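Probable CoA-transferase alpha subunit (Rhodococcus jostii, PDB 6COJ) binds a CoA thioester of a spirocyclic lactone and, as a CoA-transferase-family alpha subunit, probably acts on ring-derived CoA thioesters in steroid breakdown. Local coordinates at residues C207-V220 / L237-G251. The protein carries 1 engineered substitution. Residues are numbered along the deposited sequence; the frame is centred on the assembly and turned at random.
Sequences CAAAEKRFVSVERV and LNRMMVDGVVEAPNG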
loop_
_atom_site.group_PDB
_atom_site.type_symbol
_atom_site.label_atom_id
_atom_site.label_comp_id
_atom_site.label_asym_id
_atom_site.label_seq_id
_atom_site.Cartn_x
_atom_site.Cartn_y
_atom_site.Cartn_z
ATOM N N CYS A 207 8.186 3.777 -10.565
ATOM C CA CYS A 207 8.474 2.775 -11.585
ATOM C C CYS A 207 7.200 2.099 -12.069
ATOM O O CYS A 207 7.016 1.903 -13.278
ATOM C CB CYS A 207 9.457 1.738 -11.047
ATOM S SG CYS A 207 11.131 2.387 -10.887
ATOM N N ALA A 208 6.300 1.758 -11.142
ATOM C CA ALA A 208 5.072 1.064 -11.518
ATOM C C ALA A 208 4.157 1.934 -12.371
ATOM O O ALA A 208 3.336 1.403 -13.125
ATOM C CB ALA A 208 4.335 0.575 -10.266
ATOM N N ALA A 209 4.275 3.260 -12.267
ATOM C CA ALA A 209 3.423 4.187 -13.005
ATOM C C ALA A 209 3.970 4.547 -14.383
ATOM O O ALA A 209 3.298 5.276 -15.120
ATOM C CB ALA A 209 3.238 5.476 -12.196
ATOM N N ALA A 210 5.157 4.057 -14.749
ATOM C CA ALA A 210 5.877 4.545 -15.915
ATOM C C ALA A 210 6.024 3.471 -16.986
ATOM O O ALA A 210 6.008 2.269 -16.711
ATOM C CB ALA A 210 7.271 5.049 -15.523
ATOM N N GLU A 211 6.239 3.940 -18.218
ATOM C CA GLU A 211 6.522 3.053 -19.344
ATOM C C GLU A 211 7.992 2.644 -19.390
ATOM O O GLU A 211 8.308 1.457 -19.528
ATOM C CB GLU A 211 6.144 3.761 -20.639
ATOM C CG GLU A 211 6.347 2.948 -21.898
ATOM C CD GLU A 211 5.350 1.816 -22.035
ATOM O OE1 GLU A 211 5.637 0.865 -22.796
ATOM O OE2 GLU A 211 4.283 1.885 -21.381
ATOM N N LYS A 212 8.905 3.612 -19.288
ATOM C CA LYS A 212 10.346 3.364 -19.312
ATOM C C LYS A 212 10.928 3.723 -17.951
ATOM O O LYS A 212 10.692 4.821 -17.447
ATOM C CB LYS A 212 11.032 4.235 -20.368
ATOM C CG LYS A 212 10.547 4.056 -21.789
ATOM C CD LYS A 212 11.232 5.084 -22.695
ATOM C CE LYS A 212 10.513 5.263 -24.021
ATOM N NZ LYS A 212 10.427 3.989 -24.783
ATOM N N ARG A 213 11.688 2.806 -17.354
ATOM C CA ARG A 213 12.098 2.943 -15.964
ATOM C C ARG A 213 13.611 2.825 -15.862
ATOM O O ARG A 213 14.184 1.800 -16.246
ATOM C CB ARG A 213 11.433 1.862 -15.113
ATOM C CG ARG A 213 9.955 2.107 -14.820
ATOM C CD ARG A 213 9.040 1.734 -15.975
ATOM N NE ARG A 213 9.193 0.336 -16.375
ATOM C CZ ARG A 213 8.544 -0.674 -15.805
ATOM N NH1 ARG A 213 7.705 -0.442 -14.806
ATOM N NH2 ARG A 213 8.730 -1.909 -16.241
ATOM N N PHE A 214 14.254 3.860 -15.330
ATOM C CA PHE A 214 15.702 3.870 -15.164
ATOM C C PHE A 214 16.031 4.038 -13.692
ATOM O O PHE A 214 15.551 4.979 -13.049
ATOM C CB PHE A 214 16.324 4.966 -16.027
ATOM C CG PHE A 214 16.022 4.777 -17.471
ATOM C CD1 PHE A 214 16.678 3.804 -18.198
ATOM C CD2 PHE A 214 14.979 5.476 -18.064
ATOM C CE1 PHE A 214 16.356 3.579 -19.512
ATOM C CE2 PHE A 214 14.655 5.261 -19.386
ATOM C CZ PHE A 214 15.344 4.307 -20.109
ATOM N N VAL A 215 16.816 3.105 -13.151
ATOM C CA VAL A 215 17.264 3.156 -11.762
ATOM C C VAL A 215 18.774 3.314 -11.765
ATOM O O VAL A 215 19.489 2.515 -12.384
ATOM C CB VAL A 215 16.831 1.926 -10.942
ATOM C CG1 VAL A 215 17.345 0.629 -11.539
ATOM C CG2 VAL A 215 17.298 2.070 -9.499
ATOM N N SER A 216 19.260 4.367 -11.122
ATOM C CA SER A 216 20.673 4.445 -10.803
ATOM C C SER A 216 20.873 3.886 -9.398
ATOM O O SER A 216 19.995 4.008 -8.541
ATOM C CB SER A 216 21.200 5.881 -10.951
ATOM O OG SER A 216 20.474 6.800 -10.150
ATOM N N VAL A 217 22.009 3.223 -9.178
ATOM C CA VAL A 217 22.294 2.608 -7.884
ATOM C C VAL A 217 23.714 2.957 -7.472
ATOM O O VAL A 217 24.591 3.166 -8.317
ATOM C CB VAL A 217 22.108 1.068 -7.873
ATOM C CG1 VAL A 217 20.664 0.702 -8.113
ATOM C CG2 VAL A 217 23.007 0.421 -8.915
ATOM N N GLU A 218 23.951 3.003 -6.154
ATOM C CA GLU A 218 25.307 3.245 -5.666
ATOM C C GLU A 218 26.280 2.172 -6.141
ATOM O O GLU A 218 27.454 2.461 -6.408
ATOM C CB GLU A 218 25.348 3.314 -4.138
ATOM C CG GLU A 218 24.605 4.467 -3.497
ATOM C CD GLU A 218 25.270 5.798 -3.808
ATOM O OE1 GLU A 218 24.531 6.734 -4.169
ATOM O OE2 GLU A 218 26.513 5.883 -3.742
ATOM N N ARG A 219 25.822 0.929 -6.218
ATOM C CA ARG A 219 26.674 -0.186 -6.592
ATOM C C ARG A 219 25.799 -1.266 -7.212
ATOM O O ARG A 219 24.699 -1.550 -6.722
ATOM C CB ARG A 219 27.389 -0.758 -5.360
ATOM C CG ARG A 219 28.361 -1.890 -5.669
ATOM C CD ARG A 219 28.994 -2.442 -4.399
ATOM N NE ARG A 219 29.672 -1.404 -3.636
ATOM C CZ ARG A 219 30.969 -1.126 -3.744
ATOM N NH1 ARG A 219 31.730 -1.808 -4.596
ATOM N NH2 ARG A 219 31.507 -0.159 -3.002
ATOM N N VAL A 220 26.298 -1.866 -8.288
ATOM C CA VAL A 220 25.680 -3.028 -8.906
ATOM C C VAL A 220 26.385 -4.260 -8.368
ATOM O O VAL A 220 27.623 -4.328 -8.368
ATOM C CB VAL A 220 25.774 -2.963 -10.440
ATOM C CG1 VAL A 220 25.267 -4.264 -11.053
ATOM C CG2 VAL A 220 24.964 -1.808 -10.965
ATOM N N LEU A 237 12.227 -2.985 -5.877
ATOM C CA LEU A 237 12.070 -3.156 -7.316
ATOM C C LEU A 237 12.383 -4.593 -7.699
ATOM O O LEU A 237 13.393 -5.158 -7.255
ATOM C CB LEU A 237 12.991 -2.223 -8.102
ATOM C CG LEU A 237 12.911 -0.717 -7.809
ATOM C CD1 LEU A 237 13.736 0.080 -8.817
ATOM C CD2 LEU A 237 11.490 -0.205 -7.808
ATOM N N ASN A 238 11.528 -5.172 -8.531
ATOM C CA ASN A 238 11.785 -6.456 -9.166
ATOM C C ASN A 238 12.027 -6.230 -10.660
ATOM O O ASN A 238 11.954 -5.101 -11.153
ATOM C CB ASN A 238 10.663 -7.459 -8.843
ATOM C CG ASN A 238 9.318 -7.055 -9.423
ATOM O OD1 ASN A 238 9.227 -6.633 -10.577
ATOM N ND2 ASN A 238 8.272 -7.168 -8.619
ATOM N N ARG A 239 12.314 -7.312 -11.388
ATOM C CA ARG A 239 12.762 -7.148 -12.771
ATOM C C ARG A 239 11.680 -6.581 -13.679
ATOM O O ARG A 239 12.016 -5.990 -14.711
ATOM C CB ARG A 239 13.286 -8.471 -13.341
ATOM C CG ARG A 239 14.607 -8.919 -12.759
ATOM C CD ARG A 239 15.141 -10.175 -13.465
ATOM N NE ARG A 239 14.374 -11.376 -13.118
ATOM C CZ ARG A 239 13.537 -12.005 -13.935
ATOM N NH1 ARG A 239 13.335 -11.563 -15.173
ATOM N NH2 ARG A 239 12.894 -13.086 -13.504
ATOM N N MET A 240 10.400 -6.740 -13.328
ATOM C CA MET A 240 9.308 -6.210 -14.140
ATOM C C MET A 240 9.118 -4.723 -13.968
ATOM O O MET A 240 8.187 -4.163 -14.564
ATOM C CB MET A 240 7.979 -6.832 -13.730
ATOM C CG MET A 240 7.997 -8.293 -13.649
ATOM S SD MET A 240 6.340 -8.911 -13.536
ATOM C CE MET A 240 5.938 -8.615 -11.829
ATOM N N MET A 241 9.920 -4.084 -13.126
ATOM C CA MET A 241 9.740 -2.675 -12.810
ATOM C C MET A 241 10.859 -1.787 -13.324
ATOM O O MET A 241 10.837 -0.579 -13.052
ATOM C CB MET A 241 9.607 -2.504 -11.295
ATOM C CG MET A 241 8.435 -3.281 -10.716
ATOM S SD MET A 241 8.439 -3.420 -8.914
ATOM C CE MET A 241 8.055 -1.741 -8.424
ATOM N N VAL A 242 11.831 -2.339 -14.054
ATOM C CA VAL A 242 13.047 -1.622 -14.425
ATOM C C VAL A 242 13.418 -1.967 -15.857
ATOM O O VAL A 242 13.395 -3.135 -16.257
ATOM C CB VAL A 242 14.205 -2.007 -13.481
ATOM C CG1 VAL A 242 15.520 -1.376 -13.960
ATOM C CG2 VAL A 242 13.887 -1.597 -12.058
ATOM N N ASP A 243 13.806 -0.950 -16.625
ATOM C CA ASP A 243 14.303 -1.181 -17.974
ATOM C C ASP A 243 15.791 -0.927 -18.138
ATOM O O ASP A 243 16.417 -1.579 -18.973
ATOM C CB ASP A 243 13.505 -0.364 -18.992
ATOM C CG ASP A 243 12.029 -0.654 -18.899
ATOM O OD1 ASP A 243 11.620 -1.797 -19.200
ATOM O OD2 ASP A 243 11.281 0.240 -18.473
ATOM N N GLY A 244 16.368 -0.025 -17.361
ATOM C CA GLY A 244 17.801 0.194 -17.403
ATOM C C GLY A 244 18.341 0.437 -16.013
ATOM O O GLY A 244 17.680 1.044 -15.164
ATOM N N VAL A 245 19.564 -0.046 -15.795
ATOM C CA VAL A 245 20.264 0.052 -14.517
ATOM C C VAL A 245 21.561 0.817 -14.739
ATOM O O VAL A 245 22.371 0.429 -15.586
ATOM C CB VAL A 245 20.576 -1.346 -13.949
ATOM C CG1 VAL A 245 21.420 -1.236 -12.673
ATOM C CG2 VAL A 245 19.300 -2.119 -13.695
ATOM N N VAL A 246 21.769 1.884 -13.969
ATOM C CA VAL A 246 22.973 2.706 -14.068
ATOM C C VAL A 246 23.737 2.600 -12.754
ATOM O O VAL A 246 23.173 2.846 -11.683
ATOM C CB VAL A 246 22.631 4.177 -14.364
ATOM C CG1 VAL A 246 23.914 5.004 -14.481
ATOM C CG2 VAL A 246 21.784 4.296 -15.634
ATOM N N GLU A 247 25.013 2.248 -12.830
ATOM C CA GLU A 247 25.856 2.281 -11.640
ATOM C C GLU A 247 26.388 3.698 -11.471
ATOM O O GLU A 247 27.166 4.174 -12.301
ATOM C CB GLU A 247 26.997 1.272 -11.743
ATOM C CG GLU A 247 27.769 1.132 -10.451
ATOM C CD GLU A 247 28.595 -0.133 -10.409
ATOM O OE1 GLU A 247 29.042 -0.585 -11.485
ATOM O OE2 GLU A 247 28.781 -0.685 -9.303
ATOM N N ALA A 248 25.971 4.375 -10.403
ATOM C CA ALA A 248 26.323 5.777 -10.170
ATOM C C ALA A 248 26.651 5.981 -8.702
ATOM O O ALA A 248 25.812 6.436 -7.910
ATOM C CB ALA A 248 25.205 6.715 -10.631
ATOM N N PRO A 249 27.880 5.660 -8.294
ATOM C CA PRO A 249 28.313 5.948 -6.920
ATOM C C PRO A 249 28.224 7.437 -6.622
ATOM O O PRO A 249 28.606 8.274 -7.443
ATOM C CB PRO A 249 29.768 5.462 -6.884
ATOM C CG PRO A 249 29.953 4.641 -8.121
ATOM C CD PRO A 249 28.952 5.095 -9.125
ATOM N N ASN A 250 27.695 7.764 -5.439
ATOM C CA ASN A 250 27.431 9.149 -5.056
ATOM C C ASN A 250 26.441 9.813 -6.005
ATOM O O ASN A 250 26.424 11.043 -6.132
ATOM C CB ASN A 250 28.720 9.978 -4.912
ATOM C CG ASN A 250 28.657 10.979 -3.764
ATOM O OD1 ASN A 250 28.087 10.700 -2.706
ATOM N ND2 ASN A 250 29.258 12.154 -3.965
ATOM N N GLY A 251 25.603 9.001 -6.658
ATOM C CA GLY A 251 24.695 9.467 -7.689
ATOM C C GLY A 251 23.483 10.215 -7.184
ATOM O O GLY A 251 22.692 10.693 -8.005
HETATM O O HOH W 1 6.159 -2.449 -13.347
HETATM O O HOH W 2 9.349 -2.682 -19.074
HETATM O O HOH W 3 21.139 9.491 -10.377
#
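Strands 213-217 and 244-247 form an edge pair, within this chain, of the parallel seven-stranded sheet of this CoA-transferase-family subunit, the axes of these short segments diverging by 22°. The ladder alternates between the two strands: Val215 N donates to Gly244 O and Val246 N returns to Val215 O, then Val217 N meets Val246 O and Ala248 N meets Val217 O, the last at 2.8 Å.

At the N-terminal end, Arg213 O accepts from both Asp243 N and Gly244 N. Asp243 OD2 receives Arg213 N through its anti lone pair (2.8 Å) and, on its syn side but 32° out of the carboxylate plane, Arg213 NE in a salt bridge (3.0 Å). Bends at chi2 and chi3 fold the guanidinium back over the Met241-Val242 peptide, with Met241 C over its centre, while NH2 reaches Met240 O at 2.9 Å and NH1 hydrogen-bonds to Cys207 O within its own segment.

On the face carrying Val215 and Val217, Val215 CG1 meets CG1 of Val242, from the loop before the strand, at 3.6 Å, crossing nearly perpendicular. Beyond the strands, Glu218 OE2 takes Asn250 N (2.8 Å) in the type II turn, its OE1 being held by His183 and Tyr261; Glu247 OE2 accepts Val220 N from above its carboxylate plane. Parallel neighbours joined through helix 223-229 and strand 235-237 of another sheet are consistent with a Rossmann-like beta-alpha-beta crossover.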